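Local coordinates for DBF2 kinase activator protein MOB1 (Saccharomyces cerevisiae, PDB 2HJN), which binds and activates the protein kinase DBF2, enabling its phosphorylation by CDC15 in late anaphase within the mitotic exit network, at residues T22-H30 against Y94-P103; F178-F189 against L201-C209. One frame throughout, in Å; residues are numbered along the deposited sequence.

Interaction 1 of 2, residues T22-H30 against Y94-P103; sequences TDFNYTPSH and YGSITEFCSP. With ZN (zinc ion), chain B.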
loop_
_atom_site.group_PDB
_atom_site.type_symbol
_atom_site.label_atom_id
_atom_site.label_comp_id
_atom_site.label_asym_id
_atom_site.label_seq_id
_atom_site.Cartn_x
_atom_site.Cartn_y
_atom_site.Cartn_z
ATOM N N THR A 22 -6.807 -8.225 16.732
ATOM C CA THR A 22 -6.330 -7.319 15.669
ATOM C C THR A 22 -6.133 -5.874 16.158
ATOM O O THR A 22 -5.588 -5.005 15.440
ATOM C CB THR A 22 -7.298 -7.413 14.429
ATOM O OG1 THR A 22 -6.548 -7.515 13.214
ATOM C CG2 THR A 22 -8.342 -6.254 14.375
ATOM N N ASP A 23 -6.576 -5.639 17.402
ATOM C CA ASP A 23 -6.636 -4.303 18.007
ATOM C C ASP A 23 -5.244 -3.653 18.123
ATOM O O ASP A 23 -5.114 -2.424 18.174
ATOM C CB ASP A 23 -7.307 -4.379 19.398
ATOM C CG ASP A 23 -8.618 -5.228 19.412
ATOM O OD1 ASP A 23 -9.183 -5.583 18.345
ATOM O OD2 ASP A 23 -9.100 -5.534 20.524
ATOM N N PHE A 24 -4.219 -4.504 18.130
ATOM C CA PHE A 24 -2.855 -4.106 18.473
ATOM C C PHE A 24 -1.841 -4.221 17.325
ATOM O O PHE A 24 -0.645 -4.278 17.612
ATOM C CB PHE A 24 -2.378 -4.869 19.736
ATOM C CG PHE A 24 -3.373 -4.807 20.885
ATOM C CD1 PHE A 24 -3.560 -3.613 21.599
ATOM C CD2 PHE A 24 -4.144 -5.924 21.213
ATOM C CE1 PHE A 24 -4.522 -3.525 22.632
ATOM C CE2 PHE A 24 -5.093 -5.869 22.251
ATOM C CZ PHE A 24 -5.284 -4.672 22.957
ATOM N N ASN A 25 -2.318 -4.215 16.065
ATOM C CA ASN A 25 -1.494 -4.017 14.864
ATOM C C ASN A 25 -1.176 -2.533 14.618
ATOM O O ASN A 25 -1.893 -1.658 15.064
ATOM C CB ASN A 25 -2.198 -4.572 13.599
ATOM C CG ASN A 25 -2.634 -6.004 13.743
ATOM O OD1 ASN A 25 -2.158 -6.748 14.619
ATOM N ND2 ASN A 25 -3.585 -6.402 12.898
ATOM N N TYR A 26 -0.136 -2.260 13.838
ATOM C CA TYR A 26 0.221 -0.895 13.452
ATOM C C TYR A 26 -0.981 -0.196 12.759
ATOM O O TYR A 26 -1.614 -0.795 11.882
ATOM C CB TYR A 26 1.443 -0.924 12.514
ATOM C CG TYR A 26 1.785 0.454 11.953
ATOM C CD1 TYR A 26 2.203 1.486 12.801
ATOM C CD2 TYR A 26 1.635 0.748 10.591
ATOM C CE1 TYR A 26 2.475 2.791 12.309
ATOM C CE2 TYR A 26 1.931 2.069 10.093
ATOM C CZ TYR A 26 2.333 3.062 10.961
ATOM O OH TYR A 26 2.640 4.337 10.525
ATOM N N THR A 27 -1.321 1.013 13.253
ATOM C CA THR A 27 -2.282 1.939 12.599
ATOM C C THR A 27 -1.591 2.983 11.685
ATOM O O THR A 27 -0.831 3.829 12.142
ATOM C CB THR A 27 -3.210 2.660 13.648
ATOM O OG1 THR A 27 -3.814 1.679 14.501
ATOM C CG2 THR A 27 -4.349 3.442 12.938
ATOM N N PRO A 28 -1.833 2.914 10.351
ATOM C CA PRO A 28 -1.167 3.922 9.525
ATOM C C PRO A 28 -1.685 5.349 9.755
ATOM O O PRO A 28 -2.805 5.537 10.200
ATOM C CB PRO A 28 -1.406 3.407 8.074
ATOM C CG PRO A 28 -1.765 1.879 8.254
ATOM C CD PRO A 28 -2.601 1.950 9.541
ATOM N N SER A 29 -0.824 6.338 9.547
ATOM C CA SER A 29 -1.156 7.750 9.516
ATOM C C SER A 29 -0.205 8.439 8.519
ATOM O O SER A 29 1.004 8.436 8.692
ATOM C CB SER A 29 -0.993 8.444 10.887
ATOM O OG SER A 29 -1.322 9.846 10.814
ATOM N N HIS A 30 -0.763 9.036 7.477
ATOM C CA HIS A 30 -0.029 9.834 6.530
ATOM C C HIS A 30 0.333 11.207 7.150
ATOM O O HIS A 30 -0.473 11.825 7.872
ATOM C CB HIS A 30 -0.932 10.029 5.281
ATOM C CG HIS A 30 -0.257 10.715 4.136
ATOM N ND1 HIS A 30 -0.569 12.002 3.763
ATOM C CD2 HIS A 30 0.675 10.276 3.249
ATOM C CE1 HIS A 30 0.170 12.342 2.718
ATOM N NE2 HIS A 30 0.936 11.319 2.391
ATOM N N TYR A 94 4.320 -0.429 5.468
ATOM C CA TYR A 94 3.844 -1.168 6.689
ATOM C C TYR A 94 2.363 -1.363 6.684
ATOM O O TYR A 94 1.839 -2.427 7.048
ATOM C CB TYR A 94 4.340 -0.522 8.001
ATOM C CG TYR A 94 4.823 -1.537 9.000
ATOM C CD1 TYR A 94 6.176 -1.825 9.122
ATOM C CD2 TYR A 94 3.933 -2.238 9.806
ATOM C CE1 TYR A 94 6.628 -2.787 10.018
ATOM C CE2 TYR A 94 4.385 -3.216 10.747
ATOM C CZ TYR A 94 5.729 -3.475 10.834
ATOM O OH TYR A 94 6.196 -4.395 11.729
ATOM N N GLY A 95 1.671 -0.372 6.203
ATOM C CA GLY A 95 0.231 -0.417 6.100
ATOM C C GLY A 95 -0.246 -1.528 5.210
ATOM O O GLY A 95 -1.308 -2.061 5.435
ATOM N N SER A 96 0.498 -1.849 4.157
ATOM C CA SER A 96 0.086 -2.915 3.243
ATOM C C SER A 96 0.101 -4.317 3.890
ATOM O O SER A 96 -0.691 -5.213 3.527
ATOM C CB SER A 96 0.942 -2.895 1.955
ATOM O OG SER A 96 2.215 -3.482 2.169
ATOM N N ILE A 97 0.982 -4.501 4.867
ATOM C CA ILE A 97 1.137 -5.823 5.487
ATOM C C ILE A 97 0.747 -5.873 6.973
ATOM O O ILE A 97 0.991 -6.888 7.647
ATOM C CB ILE A 97 2.550 -6.436 5.225
ATOM C CG1 ILE A 97 3.684 -5.450 5.573
ATOM C CG2 ILE A 97 2.655 -6.832 3.778
ATOM C CD1 ILE A 97 4.140 -5.476 7.007
ATOM N N THR A 98 0.151 -4.783 7.462
ATOM C CA THR A 98 -0.036 -4.608 8.916
ATOM C C THR A 98 -0.832 -5.738 9.620
ATOM O O THR A 98 -0.578 -6.068 10.827
ATOM C CB THR A 98 -0.714 -3.249 9.235
ATOM O OG1 THR A 98 -0.746 -3.085 10.648
ATOM C CG2 THR A 98 -2.188 -3.197 8.711
ATOM N N GLU A 99 -1.779 -6.325 8.894
ATOM C CA GLU A 99 -2.559 -7.436 9.465
ATOM C C GLU A 99 -1.741 -8.708 9.670
ATOM O O GLU A 99 -2.210 -9.609 10.339
ATOM C CB GLU A 99 -3.821 -7.766 8.645
ATOM C CG GLU A 99 -4.910 -6.708 8.639
ATOM C CD GLU A 99 -6.140 -7.155 7.805
ATOM O OE1 GLU A 99 -6.811 -8.131 8.170
ATOM O OE2 GLU A 99 -6.407 -6.555 6.766
ATOM N N PHE A 100 -0.540 -8.794 9.086
ATOM C CA PHE A 100 0.366 -9.967 9.234
ATOM C C PHE A 100 1.427 -9.792 10.335
ATOM O O PHE A 100 2.213 -10.693 10.596
ATOM C CB PHE A 100 1.073 -10.243 7.903
ATOM C CG PHE A 100 0.121 -10.365 6.719
ATOM C CD1 PHE A 100 0.134 -9.418 5.696
ATOM C CD2 PHE A 100 -0.817 -11.382 6.669
ATOM C CE1 PHE A 100 -0.751 -9.503 4.616
ATOM C CE2 PHE A 100 -1.714 -11.480 5.589
ATOM C CZ PHE A 100 -1.673 -10.534 4.557
ATOM N N CYS A 101 1.429 -8.628 10.980
ATOM C CA CYS A 101 2.369 -8.320 12.076
ATOM C C CYS A 101 1.586 -7.948 13.347
ATOM O O CYS A 101 1.121 -6.827 13.525
ATOM C CB CYS A 101 3.337 -7.224 11.652
ATOM S SG CYS A 101 4.598 -6.822 12.856
ATOM N N SER A 102 1.428 -8.939 14.219
ATOM C CA SER A 102 0.735 -8.788 15.510
ATOM C C SER A 102 1.668 -9.157 16.683
ATOM O O SER A 102 2.745 -9.684 16.480
ATOM C CB SER A 102 -0.512 -9.703 15.574
ATOM O OG SER A 102 -0.121 -11.064 15.724
ATOM N N PRO A 103 1.249 -8.852 17.933
ATOM C CA PRO A 103 2.079 -9.252 19.051
ATOM C C PRO A 103 2.253 -10.771 19.186
ATOM O O PRO A 103 3.196 -11.193 19.868
ATOM C CB PRO A 103 1.326 -8.717 20.254
ATOM C CG PRO A 103 0.563 -7.643 19.776
ATOM C CD PRO A 103 0.090 -8.070 18.396
HETATM ZN ZN ZN B . 6.262 -8.402 12.241
HETATM O O HOH W 1 -3.750 -9.646 12.885
HETATM O O HOH W 2 1.147 -4.444 12.527
#

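Interaction 2 of 2, residues F178-F189 against L201-C209; sequences FRVYAHIYCHHF and LNTSFRHFC. With ZN (zinc ion), chain B; SO4 (sulfate ion), chain C.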
loop_
_atom_site.group_PDB
_atom_site.type_symbol
_atom_site.label_atom_id
_atom_site.label_comp_id
_atom_site.label_asym_id
_atom_site.label_seq_id
_atom_site.Cartn_x
_atom_site.Cartn_y
_atom_site.Cartn_z
ATOM N N PHE A 178 15.124 3.263 9.456
ATOM C CA PHE A 178 15.850 2.072 8.919
ATOM C C PHE A 178 15.461 0.777 9.597
ATOM O O PHE A 178 15.265 -0.189 8.905
ATOM C CB PHE A 178 17.399 2.224 8.925
ATOM C CG PHE A 178 18.133 1.089 8.188
ATOM C CD1 PHE A 178 18.605 1.266 6.883
ATOM C CD2 PHE A 178 18.368 -0.136 8.829
ATOM C CE1 PHE A 178 19.257 0.234 6.208
ATOM C CE2 PHE A 178 19.000 -1.215 8.144
ATOM C CZ PHE A 178 19.438 -1.019 6.845
ATOM N N ARG A 179 15.371 0.754 10.940
ATOM C CA ARG A 179 14.944 -0.437 11.703
ATOM C C ARG A 179 13.573 -0.998 11.229
ATOM O O ARG A 179 13.325 -2.190 11.363
ATOM C CB ARG A 179 14.847 -0.103 13.219
ATOM C CG ARG A 179 16.247 0.279 13.822
ATOM C CD ARG A 179 16.308 0.810 15.244
ATOM N NE ARG A 179 17.669 1.314 15.424
ATOM C CZ ARG A 179 18.035 2.311 16.213
ATOM N NH1 ARG A 179 17.144 2.936 16.946
ATOM N NH2 ARG A 179 19.328 2.669 16.271
ATOM N N VAL A 180 12.685 -0.119 10.735
ATOM C CA VAL A 180 11.359 -0.552 10.188
ATOM C C VAL A 180 11.573 -1.288 8.877
ATOM O O VAL A 180 10.990 -2.362 8.663
ATOM C CB VAL A 180 10.380 0.636 9.993
ATOM C CG1 VAL A 180 9.016 0.111 9.498
ATOM C CG2 VAL A 180 10.217 1.445 11.343
ATOM N N TYR A 181 12.418 -0.749 8.002
ATOM C CA TYR A 181 12.777 -1.498 6.765
ATOM C C TYR A 181 13.374 -2.857 7.119
ATOM O O TYR A 181 13.047 -3.868 6.466
ATOM C CB TYR A 181 13.825 -0.748 5.909
ATOM C CG TYR A 181 13.282 0.322 4.986
ATOM C CD1 TYR A 181 12.451 0.005 3.915
ATOM C CD2 TYR A 181 13.648 1.658 5.172
ATOM C CE1 TYR A 181 11.988 1.020 3.064
ATOM C CE2 TYR A 181 13.203 2.644 4.350
ATOM C CZ TYR A 181 12.380 2.324 3.294
ATOM O OH TYR A 181 12.001 3.342 2.494
ATOM N N ALA A 182 14.219 -2.881 8.154
ATOM C CA ALA A 182 14.883 -4.149 8.531
ATOM C C ALA A 182 13.860 -5.217 8.951
ATOM O O ALA A 182 13.975 -6.407 8.574
ATOM C CB ALA A 182 15.962 -3.938 9.630
ATOM N N HIS A 183 12.873 -4.824 9.757
ATOM C CA HIS A 183 11.831 -5.794 10.170
ATOM C C HIS A 183 11.011 -6.323 8.962
ATOM O O HIS A 183 10.662 -7.519 8.903
ATOM C CB HIS A 183 10.898 -5.197 11.249
ATOM C CG HIS A 183 9.921 -6.194 11.788
ATOM N ND1 HIS A 183 10.311 -7.303 12.512
ATOM C CD2 HIS A 183 8.590 -6.331 11.568
ATOM C CE1 HIS A 183 9.254 -8.060 12.751
ATOM N NE2 HIS A 183 8.197 -7.493 12.185
ATOM N N ILE A 184 10.655 -5.422 8.037
ATOM C CA ILE A 184 9.855 -5.794 6.856
ATOM C C ILE A 184 10.565 -6.847 6.020
ATOM O O ILE A 184 9.988 -7.870 5.678
ATOM C CB ILE A 184 9.453 -4.541 5.923
ATOM C CG1 ILE A 184 8.446 -3.616 6.598
ATOM C CG2 ILE A 184 8.716 -4.978 4.626
ATOM C CD1 ILE A 184 8.389 -2.230 5.962
ATOM N N TYR A 185 11.837 -6.582 5.686
ATOM C CA TYR A 185 12.620 -7.467 4.802
ATOM C C TYR A 185 12.868 -8.819 5.444
ATOM O O TYR A 185 12.785 -9.860 4.781
ATOM C CB TYR A 185 13.991 -6.805 4.523
ATOM C CG TYR A 185 14.031 -5.977 3.276
ATOM C CD1 TYR A 185 14.140 -4.582 3.347
ATOM C CD2 TYR A 185 13.914 -6.581 2.006
ATOM C CE1 TYR A 185 14.158 -3.803 2.185
ATOM C CE2 TYR A 185 13.919 -5.812 0.843
ATOM C CZ TYR A 185 14.042 -4.418 0.938
ATOM O OH TYR A 185 14.086 -3.626 -0.212
ATOM N N CYS A 186 13.234 -8.819 6.735
ATOM C CA CYS A 186 13.592 -10.063 7.448
ATOM C C CYS A 186 12.380 -10.891 7.945
ATOM O O CYS A 186 12.489 -12.119 8.126
ATOM C CB CYS A 186 14.555 -9.797 8.605
ATOM S SG CYS A 186 16.117 -9.050 8.090
ATOM N N HIS A 187 11.236 -10.257 8.141
ATOM C CA HIS A 187 10.079 -10.991 8.646
ATOM C C HIS A 187 8.772 -10.948 7.857
ATOM O O HIS A 187 7.876 -11.780 8.101
ATOM C CB HIS A 187 9.929 -10.698 10.156
ATOM C CG HIS A 187 11.172 -11.074 10.919
ATOM N ND1 HIS A 187 11.482 -12.379 11.208
ATOM C CD2 HIS A 187 12.249 -10.343 11.304
ATOM C CE1 HIS A 187 12.648 -12.430 11.825
ATOM N NE2 HIS A 187 13.148 -11.209 11.867
ATOM N N HIS A 188 8.659 -10.022 6.890
ATOM C CA HIS A 188 7.410 -9.936 6.095
ATOM C C HIS A 188 7.565 -9.929 4.579
ATOM O O HIS A 188 6.623 -9.582 3.872
ATOM C CB HIS A 188 6.563 -8.736 6.580
ATOM C CG HIS A 188 6.181 -8.851 8.029
ATOM N ND1 HIS A 188 5.257 -9.769 8.478
ATOM C CD2 HIS A 188 6.715 -8.282 9.136
ATOM C CE1 HIS A 188 5.172 -9.701 9.795
ATOM N NE2 HIS A 188 6.041 -8.798 10.224
ATOM N N PHE A 189 8.736 -10.285 4.068
ATOM C CA PHE A 189 8.935 -10.142 2.599
ATOM C C PHE A 189 7.990 -11.005 1.778
ATOM O O PHE A 189 7.613 -10.577 0.686
ATOM C CB PHE A 189 10.378 -10.369 2.171
ATOM C CG PHE A 189 10.711 -9.921 0.734
ATOM C CD1 PHE A 189 11.080 -8.585 0.455
ATOM C CD2 PHE A 189 10.742 -10.840 -0.332
ATOM C CE1 PHE A 189 11.389 -8.174 -0.867
ATOM C CE2 PHE A 189 11.038 -10.409 -1.640
ATOM C CZ PHE A 189 11.369 -9.094 -1.907
ATOM N N LEU A 201 9.039 -1.680 -2.812
ATOM C CA LEU A 201 9.820 -1.780 -1.553
ATOM C C LEU A 201 11.301 -1.527 -1.848
ATOM O O LEU A 201 11.941 -0.720 -1.183
ATOM C CB LEU A 201 9.657 -3.180 -0.896
ATOM C CG LEU A 201 10.512 -3.494 0.347
ATOM C CD1 LEU A 201 10.417 -2.422 1.444
ATOM C CD2 LEU A 201 10.133 -4.929 0.912
ATOM N N ASN A 202 11.833 -2.236 -2.848
ATOM C CA ASN A 202 13.263 -2.157 -3.208
ATOM C C ASN A 202 13.645 -0.768 -3.732
ATOM O O ASN A 202 14.751 -0.293 -3.449
ATOM C CB ASN A 202 13.682 -3.247 -4.222
ATOM C CG ASN A 202 13.623 -4.666 -3.663
ATOM O OD1 ASN A 202 13.557 -4.898 -2.452
ATOM N ND2 ASN A 202 13.624 -5.645 -4.581
ATOM N N THR A 203 12.734 -0.130 -4.463
ATOM C CA THR A 203 12.954 1.242 -4.969
ATOM C C THR A 203 13.013 2.278 -3.865
ATOM O O THR A 203 13.920 3.096 -3.863
ATOM C CB THR A 203 11.932 1.665 -6.092
ATOM O OG1 THR A 203 11.994 0.714 -7.193
ATOM C CG2 THR A 203 12.249 3.057 -6.618
ATOM N N SER A 204 12.047 2.242 -2.934
ATOM C CA SER A 204 12.053 3.111 -1.696
ATOM C C SER A 204 13.321 2.963 -0.877
ATOM O O SER A 204 13.968 3.936 -0.496
ATOM C CB SER A 204 10.827 2.737 -0.823
ATOM O OG SER A 204 10.718 3.477 0.423
ATOM N N PHE A 205 13.657 1.706 -0.569
ATOM C CA PHE A 205 14.841 1.420 0.231
ATOM C C PHE A 205 16.157 1.894 -0.451
ATOM O O PHE A 205 17.058 2.421 0.233
ATOM C CB PHE A 205 14.869 -0.082 0.507
ATOM C CG PHE A 205 16.031 -0.544 1.361
ATOM C CD1 PHE A 205 16.048 -0.287 2.718
ATOM C CD2 PHE A 205 17.085 -1.267 0.794
ATOM C CE1 PHE A 205 17.118 -0.705 3.523
ATOM C CE2 PHE A 205 18.186 -1.723 1.578
ATOM C CZ PHE A 205 18.204 -1.441 2.932
ATOM N N ARG A 206 16.258 1.657 -1.762
ATOM C CA ARG A 206 17.394 2.100 -2.548
ATOM C C ARG A 206 17.534 3.634 -2.456
ATOM O O ARG A 206 18.631 4.137 -2.253
ATOM C CB ARG A 206 17.223 1.678 -4.032
ATOM C CG ARG A 206 18.260 2.310 -5.049
ATOM C CD ARG A 206 18.059 1.834 -6.547
ATOM N NE ARG A 206 16.995 2.564 -7.271
ATOM C CZ ARG A 206 15.940 1.985 -7.872
ATOM N NH1 ARG A 206 15.789 0.655 -7.827
ATOM N NH2 ARG A 206 15.032 2.724 -8.517
ATOM N N HIS A 207 16.435 4.358 -2.662
ATOM C CA HIS A 207 16.422 5.831 -2.612
ATOM C C HIS A 207 16.754 6.330 -1.178
ATOM O O HIS A 207 17.502 7.325 -1.004
ATOM C CB HIS A 207 15.079 6.355 -3.173
ATOM C CG HIS A 207 14.983 7.859 -3.255
ATOM N ND1 HIS A 207 13.837 8.553 -2.916
ATOM C CD2 HIS A 207 15.891 8.801 -3.615
ATOM C CE1 HIS A 207 14.038 9.848 -3.075
ATOM N NE2 HIS A 207 15.278 10.028 -3.491
ATOM N N PHE A 208 16.247 5.618 -0.160
ATOM C CA PHE A 208 16.542 5.929 1.262
ATOM C C PHE A 208 18.067 5.844 1.514
ATOM O O PHE A 208 18.661 6.766 2.061
ATOM C CB PHE A 208 15.752 4.958 2.174
ATOM C CG PHE A 208 15.906 5.209 3.666
ATOM C CD1 PHE A 208 14.942 5.931 4.367
ATOM C CD2 PHE A 208 16.978 4.661 4.381
ATOM C CE1 PHE A 208 15.056 6.159 5.794
ATOM C CE2 PHE A 208 17.113 4.851 5.787
ATOM C CZ PHE A 208 16.136 5.594 6.504
ATOM N N CYS A 209 18.686 4.741 1.062
ATOM C CA CYS A 209 20.106 4.470 1.253
ATOM C C CYS A 209 21.019 5.383 0.434
ATOM O O CYS A 209 22.067 5.762 0.924
ATOM C CB CYS A 209 20.440 3.001 0.959
ATOM S SG CYS A 209 19.695 1.835 2.160
HETATM ZN ZN ZN B . 6.262 -8.402 12.241
HETATM S S SO4 C . 18.958 5.987 18.584
HETATM O O1 SO4 C . 19.057 7.207 17.775
HETATM O O2 SO4 C . 19.986 5.064 18.071
HETATM O O3 SO4 C . 19.049 6.255 20.010
HETATM O O4 SO4 C . 17.678 5.310 18.486
#

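Interaction 1 of 2, residues T22-H30 against Y94-P103
F24 meets P103 at the near end: its CB lies 4.0 Å from P103 CG, while the phenyl ring leads away from the second segment. N25, which closes a type I turn begun at T22, aims its amide over the 3-10 segment 98-100. The methylene packs against T98 O, OD1 comes to 3.5 Å from S102 CB, and ND2 donates to a water that in turn donates to E99 O. A short amide suits this place because it can touch the turn and still reach a bridging water.

Y26 makes the direct hydrogen bond of the contact. T98 OG1 gives its proton to Y26 O over 2.7 Å, in the carbonyl plane and on a lone pair, with a C=O...donor angle of 124°. The hydroxyl is put there by a chi1 of -174°, which turns OG1 away from the T98 nitrogen. A second water takes the N-H of Y26 and donates to both T98 OG1 and C101 O, so both backbone polar atoms of Y26 have partners although it lies in no helix or strand. The Y26 ring meets Y94 obliquely, CD2 to CD2 at 3.8 Å, and its hydroxyl reaches past to N91 and R141. The P28 ring lies on G95, CG 3.7 Å from the bare CA, glycine admitting it to the helix backbone.

Beyond the turn, N25 to H30 run extended over the C-terminal end of helix 75-97, which leads to zinc ligand C101, with helix 132-147 flanking Y26; H30 N bonds to E99 OE2 of the second subunit, and the H30 ring meets F100 of that subunit edge-to-face.

Interaction 2 of 2, residues F178-F189 against L201-C209
Y185 donates its hydroxyl proton to N202 OD1 at 2.6 Å, in the carbonyl plane and on a lone pair, with a C=O...donor angle of 137°. Ring and amide are nearly coplanar, and the other end of the amide, ND2, is held by E60, so both polar atoms of N202 have partners though buried. One turn earlier, Y181 OH and S204 OG lie 2.4 Å apart in a hydrogen bond in which either could be the donor, though so short a length is doubtful; S204 OG also bonds to Q89 of helix 75-97. Each tyrosine hydroxyl thus finds a polar partner while its ring fills the interface. H183 and H188 direct NE2 to the zinc ion at 2.1 Å each, C101 and C106 completing the site, and R179 NH1 and NH2 hold a sulfate, probably from the crystallisation liquor, that R175 also binds.

These are helical segments 178-187 and 201-209 of the largely helical Mob1/phocein fold, roughly antiparallel, with N-to-C directions 148° apart and axes 11.7 Å at closest approach, meeting by knobs into holes. Y181 sits among L201, S204, F205 and F208, and L201 among Y181, I184, Y185 and F189.

The aromatic rings form a chain of edge-to-face pairs: Y185 points its edge at the face of F205, F205 turns its own edge to the face of Y181, and Y181 presents its edge to F208, with Y181 CE2 3.7 Å from F208 CD1. F205 reaches between the tyrosines because its ring is swung away from its backbone nitrogen (chi1 -179°). L201 CD2 makes a CH-pi contact over the Y185 face, 4.1 Å from the ring centroid, and touches F189 CD1 at 3.8 Å. At the far end F178 crosses F205 obliquely, CE1 to CE1 at 3.6 Å.

In the fold
Interaction 2 is core: every touching residue is buried, its centre is about 7 Å from the centre of the chain, and two helices pack through aromatic rings and leucine, with two direct tyrosine hydrogen bonds. Interaction 1 lies farther out, its centre about 15 Å from the chain centre, where an irregular segment lies on a helix end partly through water and backbone polar groups, beside the second subunit. They share no segment, yet both reach the zinc ion: C101 of interaction 1 and H183 and H188 of interaction 2 bind it, with C106 completing the set. Y94 joins them too: its CD2 touches Y26, while its CD1 touches V180 and its OH lies by H183.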